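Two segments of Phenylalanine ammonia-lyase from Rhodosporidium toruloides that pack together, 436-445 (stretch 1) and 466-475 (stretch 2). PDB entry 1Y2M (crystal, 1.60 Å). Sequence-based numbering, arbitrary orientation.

Stretch 1, residues 436-445: NFTQLTEMLN
Stretch 2 (466-475) HCKGLDIAAA

Residues 436-443 are helical, in a helix that begins earlier in the chain, and Leu444 (phi/psi -88/3°) and Asn445 (-100/111°) lead out of it. In the second stretch Cys467 (-93/10°) occupies the N-cap position and 468-475 is helical, continuing beyond the segment. Helical residues lie near -60/-40°, with i to i+4 backbone hydrogen bonds such as Thr441 N to Phe437 O (2.8 Å) and Ala474 N to Leu470 O (2.8 Å). The two axes run nearly antiparallel, at 158° between their N-to-C directions, and approach to 9.9 Å. Register is fixed by two CA-CA pairs, Phe437 with Ala474 and Thr441 with Asp471, each at 6.0 Å: one step of four residues along the first helix matches three back along the second. The contact buries 355 Å² in total.

The apolar contacts follow from this register. Phe437 (chi1 164°, t; chi2 67°) directs its CA-to-CB bond toward the second helix, and its ring reaches two successive alanines: Phe437 CD1 lies 3.8 Å from Ala474 CB, and Phe437 CE1 lies 3.8 Å from Ala475 CB. The ring also comes close to the backbone, with Phe437 CE1 3.5 Å from Ala475 CA. The carbonyl oxygen Asp471 O sits at the ring edge, near its plane, 4.2 Å from Phe437 CE1. One turn on, Leu440 (t, p) also points toward the partner and places CD2 3.7 Å from Ala474 CB, so that Ala474 meets both side chains.

Leu444 continues the apolar packing past the end of the first helix. With chi1 -62° (m) and chi2 -176° (t), Leu444 CD2 lies 3.9 Å from Cys467 CB, and Leu444 CD1 lies 3.7 Å from both Cys467 O and Asp471 CB. It thus packs against the start of the second helix, where Cys467 O accepts the backbone hydrogen bond from Asp471 N (2.9 Å).

The polar contact centers on Asp471 (chi1 -160°, t; chi2 22°). Its CA-to-CB bond points sideways, but the carboxylate end comes nearer the first helix. Thr441, also sideways with chi1 -160° (t), donates from OG1 to Asp471 OD1 at 2.6 Å, a short hydrogen bond and the one direct hydrogen bond across the contact. Water 1 adds a second link by donating to Thr441 O (2.9 Å) and Asp471 OD2 (2.5 Å). Both carboxylate oxygens are therefore engaged, one directly and one through water.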

ATOM      1  N   ASN B 436       6.351  -4.869  19.777  1.00 10.33           N
ATOM      2  CA  ASN B 436       6.020  -4.421  21.117  1.00 10.52           C
ATOM      3  C   ASN B 436       4.504  -4.516  21.336  1.00 10.89           C
ATOM      4  O   ASN B 436       4.059  -4.801  22.439  1.00  9.85           O
ATOM      5  CB  ASN B 436       6.567  -3.005  21.379  1.00  9.79           C
ATOM      6  CG  ASN B 436       8.095  -2.992  21.380  1.00 11.80           C
ATOM      7  OD1 ASN B 436       8.694  -2.452  20.500  1.00 14.05           O
ATOM      8  ND2 ASN B 436       8.719  -3.643  22.375  1.00 15.95           N
ATOM      9  N   PHE B 437       3.689  -4.275  20.322  1.00  8.30           N
ATOM     10  CA  PHE B 437       2.228  -4.461  20.526  1.00  9.32           C
ATOM     11  C   PHE B 437       1.986  -5.934  20.947  1.00  9.81           C
ATOM     12  O   PHE B 437       1.209  -6.228  21.846  1.00  9.16           O
ATOM     13  CB  PHE B 437       1.487  -4.230  19.222  1.00  9.96           C
ATOM     14  CG  PHE B 437       0.082  -4.747  19.230  1.00  9.55           C
ATOM     15  CD1 PHE B 437      -0.883  -4.183  20.036  1.00 12.53           C
ATOM     16  CD2 PHE B 437      -0.247  -5.823  18.463  1.00 11.47           C
ATOM     17  CE1 PHE B 437      -2.170  -4.681  20.069  1.00 12.60           C
ATOM     18  CE2 PHE B 437      -1.530  -6.357  18.499  1.00 14.14           C
ATOM     19  CZ  PHE B 437      -2.491  -5.766  19.304  1.00 11.75           C
ATOM     20  N   THR B 438       2.575  -6.875  20.225  1.00  8.64           N
ATOM     21  CA  THR B 438       2.317  -8.296  20.516  1.00 10.69           C
ATOM     22  C   THR B 438       2.825  -8.690  21.883  1.00  8.21           C
ATOM     23  O   THR B 438       2.176  -9.491  22.613  1.00  9.44           O
ATOM     24  CB  THR B 438       2.893  -9.306  19.490  1.00 11.57           C
ATOM     25  OG1 THR B 438       4.332  -9.251  19.431  1.00 10.75           O
ATOM     26  CG2 THR B 438       2.328  -9.023  18.112  1.00  9.35           C
ATOM     27  N   GLN B 439       3.936  -8.091  22.291  1.00  8.96           N
ATOM     28  CA  GLN B 439       4.428  -8.312  23.707  1.00  8.14           C
ATOM     29  C   GLN B 439       3.429  -7.779  24.726  1.00 11.45           C
ATOM     30  O   GLN B 439       3.108  -8.463  25.722  1.00 10.23           O
ATOM     31  CB  GLN B 439       5.778  -7.621  23.947  1.00  8.16           C
ATOM     32  CG  GLN B 439       6.918  -8.192  23.159  1.00  9.32           C
ATOM     33  CD  GLN B 439       8.166  -7.352  23.237  1.00  8.39           C
ATOM     34  OE1 GLN B 439       8.129  -6.240  23.789  1.00 10.45           O
ATOM     35  NE2 GLN B 439       9.284  -7.854  22.669  1.00  9.46           N
ATOM     36  N   LEU B 440       2.989  -6.548  24.515  1.00  9.48           N
ATOM     37  CA  LEU B 440       2.109  -5.868  25.449  1.00  9.86           C
ATOM     38  C   LEU B 440       0.762  -6.598  25.496  1.00  8.48           C
ATOM     39  O   LEU B 440       0.263  -6.873  26.562  1.00  9.46           O
ATOM     40  CB  LEU B 440       1.895  -4.437  25.001  1.00 10.64           C
ATOM     41  CG  LEU B 440       0.840  -3.653  25.807  1.00 10.10           C
ATOM     42  CD1 LEU B 440       1.245  -3.568  27.246  1.00 10.13           C
ATOM     43  CD2 LEU B 440       0.716  -2.229  25.279  1.00 12.68           C
ATOM     44  N   THR B 441       0.191  -6.970  24.346  1.00  9.28           N
ATOM     45  CA  THR B 441      -1.171  -7.510  24.363  1.00  9.67           C
ATOM     46  C   THR B 441      -1.193  -8.915  24.986  1.00 12.19           C
ATOM     47  O   THR B 441      -2.174  -9.327  25.607  1.00 13.08           O
ATOM     48  CB  THR B 441      -1.825  -7.377  22.996  1.00 12.83           C
ATOM     49  OG1 THR B 441      -3.270  -7.468  23.161  1.00 12.24           O
ATOM     50  CG2 THR B 441      -1.309  -8.404  22.042  1.00 13.28           C
ATOM     51  N   GLU B 442      -0.087  -9.643  24.894  1.00 11.63           N
ATOM     52  CA  GLU B 442       0.059 -10.914  25.587  1.00 11.51           C
ATOM     53  C   GLU B 442       0.056 -10.687  27.091  1.00 10.50           C
ATOM     54  O   GLU B 442      -0.629 -11.378  27.844  1.00 12.95           O
ATOM     55  CB  GLU B 442       1.341 -11.601  25.131  1.00 12.80           C
ATOM     56  CG  GLU B 442       1.604 -12.956  25.786  1.00 16.81           C
ATOM     57  CD  GLU B 442       2.890 -13.609  25.312  1.00 21.46           C
ATOM     58  OE1 GLU B 442       3.490 -13.170  24.280  1.00 20.24           O
ATOM     59  OE2 GLU B 442       3.318 -14.571  26.008  1.00 19.08           O
HETATM   60  N   MSE B 443       0.832  -9.705  27.511  1.00  9.33           N
HETATM   61  CA  MSE B 443       0.949  -9.359  28.917  1.00 10.31           C
HETATM   62  C   MSE B 443      -0.381  -8.902  29.523  1.00 12.01           C
HETATM   63  O   MSE B 443      -0.598  -9.112  30.711  1.00 10.88           O
HETATM   64  CB  MSE B 443       2.014  -8.258  29.143  1.00 11.51           C
HETATM   65  CG  MSE B 443       2.333  -8.050  30.534  1.00 14.27           C
HETATM   66 SE   MSE B 443       3.857  -6.801  30.742  1.00 20.67          SE
HETATM   67  CE  MSE B 443       3.056  -5.256  29.793  1.00 22.62           C
ATOM     68  N   LEU B 444      -1.225  -8.256  28.712  1.00 11.66           N
ATOM     69  CA  LEU B 444      -2.544  -7.778  29.131  1.00 11.72           C
ATOM     70  C   LEU B 444      -3.662  -8.821  28.970  1.00 14.02           C
ATOM     71  O   LEU B 444      -4.863  -8.513  29.185  1.00 15.55           O
ATOM     72  CB  LEU B 444      -2.896  -6.514  28.350  1.00 11.98           C
ATOM     73  CG  LEU B 444      -1.928  -5.343  28.605  1.00  7.39           C
ATOM     74  CD1 LEU B 444      -2.458  -4.096  27.837  1.00 14.09           C
ATOM     75  CD2 LEU B 444      -1.670  -5.083  30.044  1.00 12.66           C
ATOM     76  N   ASN B 445      -3.287 -10.019  28.549  1.00 13.41           N
ATOM     77  CA  ASN B 445      -4.219 -11.143  28.390  1.00 11.33           C
ATOM     78  C   ASN B 445      -4.131 -12.089  29.564  1.00 11.60           C
ATOM     79  O   ASN B 445      -3.130 -12.778  29.747  1.00 11.54           O
ATOM     80  CB  ASN B 445      -3.900 -11.871  27.071  1.00 11.64           C
ATOM     81  CG  ASN B 445      -4.950 -12.905  26.698  1.00 15.90           C
ATOM     82  OD1 ASN B 445      -5.420 -13.652  27.556  1.00 18.97           O
ATOM     83  ND2 ASN B 445      -5.332 -12.953  25.432  1.00 13.19           N
ATOM     84  N   HIS B 466      -8.233  -1.566  34.564  1.00 10.44           N
ATOM     85  CA  HIS B 466      -7.099  -0.697  34.410  1.00  9.09           C
ATOM     86  C   HIS B 466      -6.568  -0.500  33.016  1.00  9.76           C
ATOM     87  O   HIS B 466      -6.875   0.522  32.404  1.00  8.71           O
ATOM     88  CB  HIS B 466      -5.990  -1.152  35.360  1.00  7.06           C
ATOM     89  CG  HIS B 466      -4.799  -0.218  35.423  1.00 10.33           C
ATOM     90  ND1 HIS B 466      -3.641  -0.563  36.083  1.00 10.77           N
ATOM     91  CD2 HIS B 466      -4.554   0.986  34.839  1.00 10.52           C
ATOM     92  CE1 HIS B 466      -2.746   0.398  35.937  1.00 12.87           C
ATOM     93  NE2 HIS B 466      -3.274   1.358  35.202  1.00 10.60           N
ATOM     94  N   CYS B 467      -5.795  -1.476  32.484  1.00 10.23           N
ATOM     95  CA  CYS B 467      -5.060  -1.288  31.202  1.00  9.31           C
ATOM     96  C   CYS B 467      -5.820  -1.761  29.923  1.00  9.00           C
ATOM     97  O   CYS B 467      -5.232  -1.860  28.856  1.00 11.70           O
ATOM     98  CB  CYS B 467      -3.696  -1.925  31.275  1.00 10.18           C
ATOM     99  SG  CYS B 467      -2.570  -1.084  32.411  1.00 11.90           S
ATOM    100  N   LYS B 468      -7.105  -2.091  30.054  1.00  8.92           N
ATOM    101  CA  LYS B 468      -7.918  -2.571  28.906  1.00  9.00           C
ATOM    102  C   LYS B 468      -7.977  -1.524  27.775  1.00  9.61           C
ATOM    103  O   LYS B 468      -7.883  -1.848  26.573  1.00 11.58           O
ATOM    104  CB  LYS B 468      -9.327  -2.945  29.362  1.00  9.39           C
ATOM    105  CG  LYS B 468     -10.194  -3.471  28.263  1.00 11.70           C
ATOM    106  CD  LYS B 468     -11.599  -3.728  28.721  1.00 15.54           C
ATOM    107  CE  LYS B 468     -11.714  -4.922  29.633  1.00 23.83           C
ATOM    108  NZ  LYS B 468     -11.544  -6.189  28.906  1.00 32.88           N
ATOM    109  N   GLY B 469      -8.148  -0.250  28.150  1.00 11.51           N
ATOM    110  CA  GLY B 469      -8.199   0.792  27.169  1.00  7.89           C
ATOM    111  C   GLY B 469      -6.882   0.916  26.467  1.00  8.77           C
ATOM    112  O   GLY B 469      -6.798   1.172  25.268  1.00 11.51           O
ATOM    113  N   LEU B 470      -5.810   0.767  27.217  1.00 11.66           N
ATOM    114  CA  LEU B 470      -4.462   0.821  26.638  1.00 10.17           C
ATOM    115  C   LEU B 470      -4.161  -0.353  25.688  1.00 10.35           C
ATOM    116  O   LEU B 470      -3.483  -0.202  24.696  1.00 10.20           O
ATOM    117  CB  LEU B 470      -3.394   1.002  27.706  1.00  9.07           C
ATOM    118  CG  LEU B 470      -3.344   2.325  28.443  1.00 10.16           C
ATOM    119  CD1 LEU B 470      -2.264   2.274  29.561  1.00 14.88           C
ATOM    120  CD2 LEU B 470      -3.087   3.481  27.498  1.00 10.84           C
ATOM    121  N   ASP B 471      -4.706  -1.525  25.989  1.00  9.64           N
ATOM    122  CA  ASP B 471      -4.608  -2.670  25.076  1.00  9.60           C
ATOM    123  C   ASP B 471      -5.204  -2.266  23.734  1.00 11.32           C
ATOM    124  O   ASP B 471      -4.623  -2.472  22.683  1.00 10.92           O
ATOM    125  CB  ASP B 471      -5.401  -3.846  25.684  1.00 12.23           C
ATOM    126  CG  ASP B 471      -5.012  -5.196  25.113  1.00 18.37           C
ATOM    127  OD1 ASP B 471      -3.885  -5.372  24.561  1.00 17.27           O
ATOM    128  OD2 ASP B 471      -5.832  -6.142  25.302  1.00 18.70           O
ATOM    129  N   ILE B 472      -6.380  -1.659  23.790  1.00  9.43           N
ATOM    130  CA  ILE B 472      -7.078  -1.192  22.579  1.00  8.03           C
ATOM    131  C   ILE B 472      -6.281  -0.065  21.906  1.00  8.98           C
ATOM    132  O   ILE B 472      -6.139  -0.078  20.671  1.00 10.02           O
ATOM    133  CB  ILE B 472      -8.505  -0.715  22.945  1.00 11.39           C
ATOM    134  CG1 ILE B 472      -9.350  -1.905  23.431  1.00  9.92           C
ATOM    135  CG2 ILE B 472      -9.179  -0.009  21.765  1.00 10.87           C
ATOM    136  CD1 ILE B 472     -10.587  -1.480  24.291  1.00  8.50           C
ATOM    137  N   ALA B 473      -5.794   0.924  22.672  1.00  8.58           N
ATOM    138  CA  ALA B 473      -4.955   1.963  22.090  1.00  9.15           C
ATOM    139  C   ALA B 473      -3.735   1.411  21.362  1.00  8.96           C
ATOM    140  O   ALA B 473      -3.399   1.886  20.289  1.00  9.73           O
ATOM    141  CB  ALA B 473      -4.551   2.995  23.156  1.00  9.30           C
ATOM    142  N   ALA B 474      -3.058   0.415  21.955  1.00  7.36           N
ATOM    143  CA  ALA B 474      -1.878  -0.152  21.381  1.00  8.97           C
ATOM    144  C   ALA B 474      -2.238  -0.735  20.015  1.00  8.78           C
ATOM    145  O   ALA B 474      -1.486  -0.611  19.021  1.00 10.93           O
ATOM    146  CB  ALA B 474      -1.315  -1.220  22.303  1.00 13.06           C
ATOM    147  N   ALA B 475      -3.385  -1.393  19.937  1.00 10.07           N
ATOM    148  CA  ALA B 475      -3.839  -1.965  18.656  1.00  9.07           C
ATOM    149  C   ALA B 475      -3.971  -0.816  17.637  1.00  9.26           C
ATOM    150  O   ALA B 475      -3.561  -0.909  16.481  1.00  9.46           O
ATOM    151  CB  ALA B 475      -5.158  -2.672  18.814  1.00  8.42           C
TER
HETATM  152  O   HOH W   1      -4.959  -8.501  25.555  1.00 16.29           O